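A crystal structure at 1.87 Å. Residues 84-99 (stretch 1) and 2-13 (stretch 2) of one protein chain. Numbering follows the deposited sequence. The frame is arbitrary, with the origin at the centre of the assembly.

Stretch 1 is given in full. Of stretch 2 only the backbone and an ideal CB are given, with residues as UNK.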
# COMPACT_ATOMS: atom_id res chain seq x y z
N ALA A 84 -9.80 1.67 12.59
CA ALA A 84 -8.44 1.88 13.10
C ALA A 84 -7.60 0.66 12.83
O ALA A 84 -8.11 -0.46 12.90
CB ALA A 84 -8.44 2.20 14.64
N ASN A 85 -6.32 0.88 12.57
CA ASN A 85 -5.39 -0.22 12.49
C ASN A 85 -5.70 -1.21 11.39
O ASN A 85 -5.27 -2.36 11.46
CB ASN A 85 -5.37 -0.95 13.84
CG ASN A 85 -4.95 -0.02 14.98
OD1 ASN A 85 -4.04 0.78 14.83
ND2 ASN A 85 -5.59 -0.15 16.11
N LEU A 86 -6.35 -0.74 10.34
CA LEU A 86 -6.68 -1.63 9.25
C LEU A 86 -5.99 -1.16 7.94
O LEU A 86 -6.11 -0.01 7.56
CB LEU A 86 -8.19 -1.67 9.01
CG LEU A 86 -8.61 -2.48 7.75
CD1 LEU A 86 -8.22 -4.00 7.78
CD2 LEU A 86 -10.16 -2.40 7.51
N PHE A 87 -5.24 -2.06 7.28
CA PHE A 87 -4.86 -1.84 5.90
C PHE A 87 -5.73 -2.72 5.01
O PHE A 87 -6.05 -3.87 5.37
CB PHE A 87 -3.42 -2.30 5.69
CG PHE A 87 -2.42 -1.42 6.32
CD1 PHE A 87 -2.13 -0.18 5.77
CD2 PHE A 87 -1.76 -1.84 7.46
CE1 PHE A 87 -1.19 0.64 6.36
CE2 PHE A 87 -0.81 -1.04 8.05
CZ PHE A 87 -0.53 0.19 7.53
N VAL A 88 -6.07 -2.20 3.83
CA VAL A 88 -6.69 -3.05 2.84
C VAL A 88 -5.77 -3.00 1.65
O VAL A 88 -5.62 -1.95 1.05
CB VAL A 88 -8.10 -2.63 2.46
CG1 VAL A 88 -8.64 -3.67 1.36
CG2 VAL A 88 -9.00 -2.70 3.73
N GLY A 89 -5.22 -4.13 1.23
CA GLY A 89 -4.22 -4.01 0.19
C GLY A 89 -4.65 -4.77 -1.06
O GLY A 89 -5.60 -5.55 -1.08
N GLY A 90 -3.93 -4.53 -2.12
CA GLY A 90 -4.16 -5.23 -3.37
C GLY A 90 -4.01 -6.69 -3.13
O GLY A 90 -3.22 -7.12 -2.32
N THR A 91 -4.72 -7.47 -3.92
CA THR A 91 -4.73 -8.91 -3.77
C THR A 91 -3.33 -9.59 -3.80
O THR A 91 -2.99 -10.39 -2.91
CB THR A 91 -5.64 -9.46 -4.86
OG1 THR A 91 -6.83 -8.63 -4.91
CG2 THR A 91 -5.97 -10.89 -4.61
N ASP A 92 -2.55 -9.30 -4.81
CA ASP A 92 -1.26 -9.96 -4.97
C ASP A 92 -0.32 -9.51 -3.84
O ASP A 92 0.44 -10.28 -3.26
CB ASP A 92 -0.64 -9.42 -6.27
CG ASP A 92 -1.37 -9.92 -7.56
OD1 ASP A 92 -2.23 -10.76 -7.47
OD2 ASP A 92 -1.03 -9.39 -8.64
N LEU A 93 -0.35 -8.22 -3.54
CA LEU A 93 0.44 -7.74 -2.39
C LEU A 93 0.15 -8.58 -1.15
O LEU A 93 1.05 -9.07 -0.46
CB LEU A 93 0.10 -6.25 -2.16
CG LEU A 93 0.34 -5.69 -0.76
CD1 LEU A 93 1.89 -5.59 -0.57
CD2 LEU A 93 -0.32 -4.35 -0.56
N VAL A 94 -1.14 -8.74 -0.82
CA VAL A 94 -1.51 -9.40 0.37
C VAL A 94 -1.21 -10.86 0.34
O VAL A 94 -0.63 -11.42 1.29
CB VAL A 94 -3.04 -9.11 0.73
CG1 VAL A 94 -3.44 -9.91 1.95
CG2 VAL A 94 -3.20 -7.58 0.96
N LYS A 95 -1.44 -11.45 -0.82
CA LYS A 95 -1.22 -12.83 -1.02
C LYS A 95 0.24 -13.12 -0.81
O LYS A 95 0.59 -14.12 -0.12
CB LYS A 95 -1.64 -13.22 -2.45
CG LYS A 95 -1.78 -14.64 -2.72
CD LYS A 95 -2.01 -14.84 -4.30
CE LYS A 95 -3.43 -14.52 -4.69
NZ LYS A 95 -3.78 -15.16 -6.07
N ASN A 96 1.10 -12.28 -1.36
CA ASN A 96 2.51 -12.52 -1.18
C ASN A 96 2.97 -12.18 0.23
O ASN A 96 3.78 -12.92 0.78
CB ASN A 96 3.31 -11.84 -2.26
CG ASN A 96 2.90 -12.36 -3.66
OD1 ASN A 96 2.56 -13.55 -3.80
ND2 ASN A 96 2.85 -11.49 -4.65
N LEU A 97 2.43 -11.13 0.84
CA LEU A 97 2.95 -10.77 2.17
C LEU A 97 2.58 -11.85 3.19
O LEU A 97 3.31 -12.05 4.17
CB LEU A 97 2.27 -9.48 2.63
CG LEU A 97 2.51 -8.94 4.03
CD1 LEU A 97 4.04 -8.69 4.38
CD2 LEU A 97 1.65 -7.62 4.15
N THR A 98 1.43 -12.51 2.99
CA THR A 98 0.80 -13.27 4.07
C THR A 98 0.77 -14.73 3.72
O THR A 98 0.01 -15.50 4.28
CB THR A 98 -0.62 -12.81 4.42
OG1 THR A 98 -1.47 -13.03 3.27
CG2 THR A 98 -0.62 -11.34 4.79
N THR A 99 1.67 -15.11 2.83
CA THR A 99 1.94 -16.52 2.56
C THR A 99 3.14 -16.94 3.42
O THR A 99 4.15 -16.23 3.49
CB THR A 99 2.32 -16.68 1.08
OG1 THR A 99 1.16 -16.42 0.29
CG2 THR A 99 2.77 -18.13 0.83
N UNK A 2 -1.32 -3.73 16.57
CA UNK A 2 -2.46 -4.65 16.26
C UNK A 2 -2.97 -4.31 14.85
O UNK A 2 -4.18 -4.07 14.71
CB UNK A 2 -3.59 -4.52 17.29
N UNK A 3 -2.11 -4.25 13.83
CA UNK A 3 -2.58 -3.93 12.48
C UNK A 3 -3.12 -5.17 11.84
O UNK A 3 -2.56 -6.26 12.04
CB UNK A 3 -1.46 -3.33 11.62
N UNK A 4 -4.22 -5.01 11.11
CA UNK A 4 -4.86 -6.08 10.29
C UNK A 4 -4.62 -5.71 8.83
O UNK A 4 -4.52 -4.53 8.47
CB UNK A 4 -6.35 -6.22 10.59
N UNK A 5 -4.59 -6.73 7.96
CA UNK A 5 -4.63 -6.40 6.56
C UNK A 5 -5.72 -7.30 5.91
O UNK A 5 -5.87 -8.48 6.29
CB UNK A 5 -3.26 -6.59 5.91
N UNK A 6 -6.44 -6.76 4.98
CA UNK A 6 -7.44 -7.49 4.22
C UNK A 6 -7.08 -7.15 2.78
O UNK A 6 -6.28 -6.26 2.53
CB UNK A 6 -8.88 -7.11 4.59
N UNK A 7 -7.62 -7.91 1.86
CA UNK A 7 -7.31 -7.66 0.49
C UNK A 7 -8.57 -7.27 -0.27
O UNK A 7 -9.69 -7.63 0.08
CB UNK A 7 -6.65 -8.89 -0.14
N UNK A 8 -8.31 -6.59 -1.37
CA UNK A 8 -9.36 -6.03 -2.23
C UNK A 8 -8.69 -5.76 -3.56
O UNK A 8 -7.70 -5.04 -3.65
CB UNK A 8 -9.99 -4.77 -1.64
N UNK A 9 -9.34 -6.27 -4.59
CA UNK A 9 -8.93 -6.13 -5.96
C UNK A 9 -8.83 -4.69 -6.39
O UNK A 9 -8.02 -4.36 -7.26
CB UNK A 9 -9.90 -6.88 -6.87
N UNK A 10 -9.61 -3.78 -5.76
CA UNK A 10 -9.54 -2.37 -6.12
C UNK A 10 -8.11 -1.84 -6.23
O UNK A 10 -7.75 -1.07 -7.11
CB UNK A 10 -10.31 -1.54 -5.09
N UNK A 11 -7.28 -2.21 -5.26
CA UNK A 11 -5.93 -1.64 -5.16
C UNK A 11 -4.92 -2.26 -6.12
O UNK A 11 -3.76 -1.88 -6.12
CB UNK A 11 -5.41 -1.80 -3.73
N UNK A 12 -5.37 -3.18 -6.94
CA UNK A 12 -4.48 -3.57 -8.04
C UNK A 12 -5.20 -3.46 -9.36
O UNK A 12 -4.82 -4.12 -10.37
CB UNK A 12 -3.96 -4.99 -7.84
N UNK A 13 -6.22 -2.62 -9.34
CA UNK A 13 -6.95 -2.33 -10.58
C UNK A 13 -6.35 -1.14 -11.26
O UNK A 13 -6.71 -0.01 -10.97
CB UNK A 13 -8.44 -2.09 -10.31

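Residues 4 to 7 run parallel to strand 86-89 (26° between directions); being extended, they put alternate CBs on opposite sheet faces: 4 and 6 on the face of Leu86 and Val88, 5 and 7 on that of Phe87, which helix 91-97 also covers.

Position 2 directs CB sideways, 4.9 Å from Asn85 ND2, and constrains little; it is Asn2.

At position 3, CB also points sideways, 4.3 Å from Phe87 CE2, while the Phe87 ring and the Asn85 backbone leave a slot between them. A flat, long side chain suits it, aromatic above all. Trp3 turns back into the slot: its six-membered ring stacks offset on Phe87 (centroids 4.2 Å apart, planes at 24°), and Asn85 CA lies over its opposite face, 3.7 Å from the centroid of that six-membered ring.

Position 4 has CB 4.0 Å from Leu86 CD1, which favours an aliphatic residue, branched or not. Leu4 brings its CB to 3.9 Å from Leu86 CD1; its backbone receives Phe87 N at O (2.8 Å).

Position 5 looks into an apolar hollow, with Val94 CG2 5.0 Å and Leu97 CD2 5.3 Å from the ideal CB. Ile, Leu, Val or Met would fit. Ile5 sends CD1 to 3.7 Å from Val94 CG2 and 3.9 Å from Phe87 CB.

Position 6 has CB 4.5 Å from both Val88 CG2 and Leu86 CD1; a long chain with an aliphatic stem, polar-tipped or not, is plausible. Lys6 lays CD 3.7 Å from Leu86 CD1, and its end leads away.

Position 7 has CB 3.7 Å from Val94 CB, with Thr91 nearby, so a bulky apolar or aromatic group is suitable. Trp7 places its six-membered ring centroid 4.2 Å from Thr91 CG2, off-centre.

Positions 8, 9 and 10 offer less. At 8, CB heads away overall; small or polar residues suit a turn, and Asp8 OD1 accepts the backbone N of position 10 (2.8 Å). At 9, a polar group could reach toward Thr91: Asp9 OD1 and Thr91 OG1 share a water (2.5 and 2.6 Å from its O). Position 10 meets nothing of stretch 1; it is Lys10.

Position 11 points toward stretch 1, CB 3.5 Å from Gly90 N, with Val88 CG1 within reach of a large apolar group. Phe11 CE2 contacts Val88 CG1 at 3.6 Å.

Position 12 faces the helix start, where Asp92 N seeks an acceptor beside a carboxylate; a long amide serves both, with Glu a poorer choice because of the neighbouring carboxylate. Gln12 OE1 takes Asp92 N (2.8 Å), and NE2 donates weakly to Asp92 OD1 (3.4 Å).

Position 13, out of reach, is Asn13.

Stretch 2 2-13: NWLIKWDDKFQN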
# COMPACT_ATOMS: atom_id res chain seq x y z
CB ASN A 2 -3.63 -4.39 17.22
CG ASN A 2 -4.73 -5.52 17.20
OD1 ASN A 2 -5.28 -5.86 18.26
ND2 ASN A 2 -5.05 -6.09 16.00
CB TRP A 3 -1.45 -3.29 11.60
CG TRP A 3 -1.14 -1.76 11.86
CD1 TRP A 3 -0.15 -1.24 12.66
CD2 TRP A 3 -1.81 -0.65 11.27
NE1 TRP A 3 -0.15 0.11 12.58
CE2 TRP A 3 -1.16 0.50 11.73
CE3 TRP A 3 -2.83 -0.53 10.31
CZ2 TRP A 3 -1.52 1.75 11.30
CZ3 TRP A 3 -3.23 0.74 9.93
CH2 TRP A 3 -2.58 1.86 10.44
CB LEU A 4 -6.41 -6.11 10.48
CG LEU A 4 -6.93 -6.43 11.88
CD1 LEU A 4 -8.47 -6.58 11.78
CD2 LEU A 4 -6.35 -7.74 12.35
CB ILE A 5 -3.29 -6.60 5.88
CG1 ILE A 5 -3.36 -6.07 4.42
CG2 ILE A 5 -2.77 -8.09 6.07
CD1 ILE A 5 -2.10 -5.55 3.91
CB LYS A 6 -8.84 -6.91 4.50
CG LYS A 6 -9.30 -7.31 5.94
CD LYS A 6 -10.58 -6.46 6.29
CE LYS A 6 -11.04 -6.60 7.75
NZ LYS A 6 -11.51 -8.04 7.96
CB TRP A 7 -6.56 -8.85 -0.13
CG TRP A 7 -7.30 -10.18 -0.15
CD1 TRP A 7 -7.18 -11.18 0.75
CD2 TRP A 7 -8.24 -10.62 -1.12
NE1 TRP A 7 -7.97 -12.23 0.38
CE2 TRP A 7 -8.67 -11.88 -0.74
CE3 TRP A 7 -8.80 -10.02 -2.27
CZ2 TRP A 7 -9.62 -12.63 -1.50
CZ3 TRP A 7 -9.71 -10.76 -3.03
CH2 TRP A 7 -10.13 -12.04 -2.63
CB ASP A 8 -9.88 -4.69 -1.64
CG ASP A 8 -11.08 -4.08 -2.39
OD1 ASP A 8 -11.31 -4.33 -3.55
OD2 ASP A 8 -11.73 -3.18 -1.80
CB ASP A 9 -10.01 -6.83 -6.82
CG ASP A 9 -9.66 -6.84 -8.31
OD1 ASP A 9 -8.82 -7.70 -8.67
OD2 ASP A 9 -10.24 -6.01 -9.07
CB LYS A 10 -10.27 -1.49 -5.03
CG LYS A 10 -10.27 -0.02 -5.41
CD LYS A 10 -11.10 0.80 -4.34
CE LYS A 10 -11.20 2.30 -4.67
NZ LYS A 10 -11.80 3.19 -3.50
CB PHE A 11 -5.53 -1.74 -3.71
CG PHE A 11 -6.55 -1.08 -2.86
CD1 PHE A 11 -6.78 0.29 -3.01
CD2 PHE A 11 -7.33 -1.82 -1.98
CE1 PHE A 11 -7.83 0.93 -2.26
CE2 PHE A 11 -8.34 -1.21 -1.22
CZ PHE A 11 -8.59 0.19 -1.34
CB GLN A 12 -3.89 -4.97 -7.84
CG GLN A 12 -4.85 -6.09 -7.75
CD GLN A 12 -4.15 -7.37 -7.54
OE1 GLN A 12 -3.20 -7.44 -6.75
NE2 GLN A 12 -4.52 -8.41 -8.33
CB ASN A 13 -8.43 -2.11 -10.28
CG ASN A 13 -9.27 -2.01 -11.57
OD1 ASN A 13 -8.74 -1.75 -12.67
ND2 ASN A 13 -10.59 -2.22 -11.43
O HOH W 1 -8.05 -9.40 -7.05
O HOH W 2 -1.45 -6.09 -5.15
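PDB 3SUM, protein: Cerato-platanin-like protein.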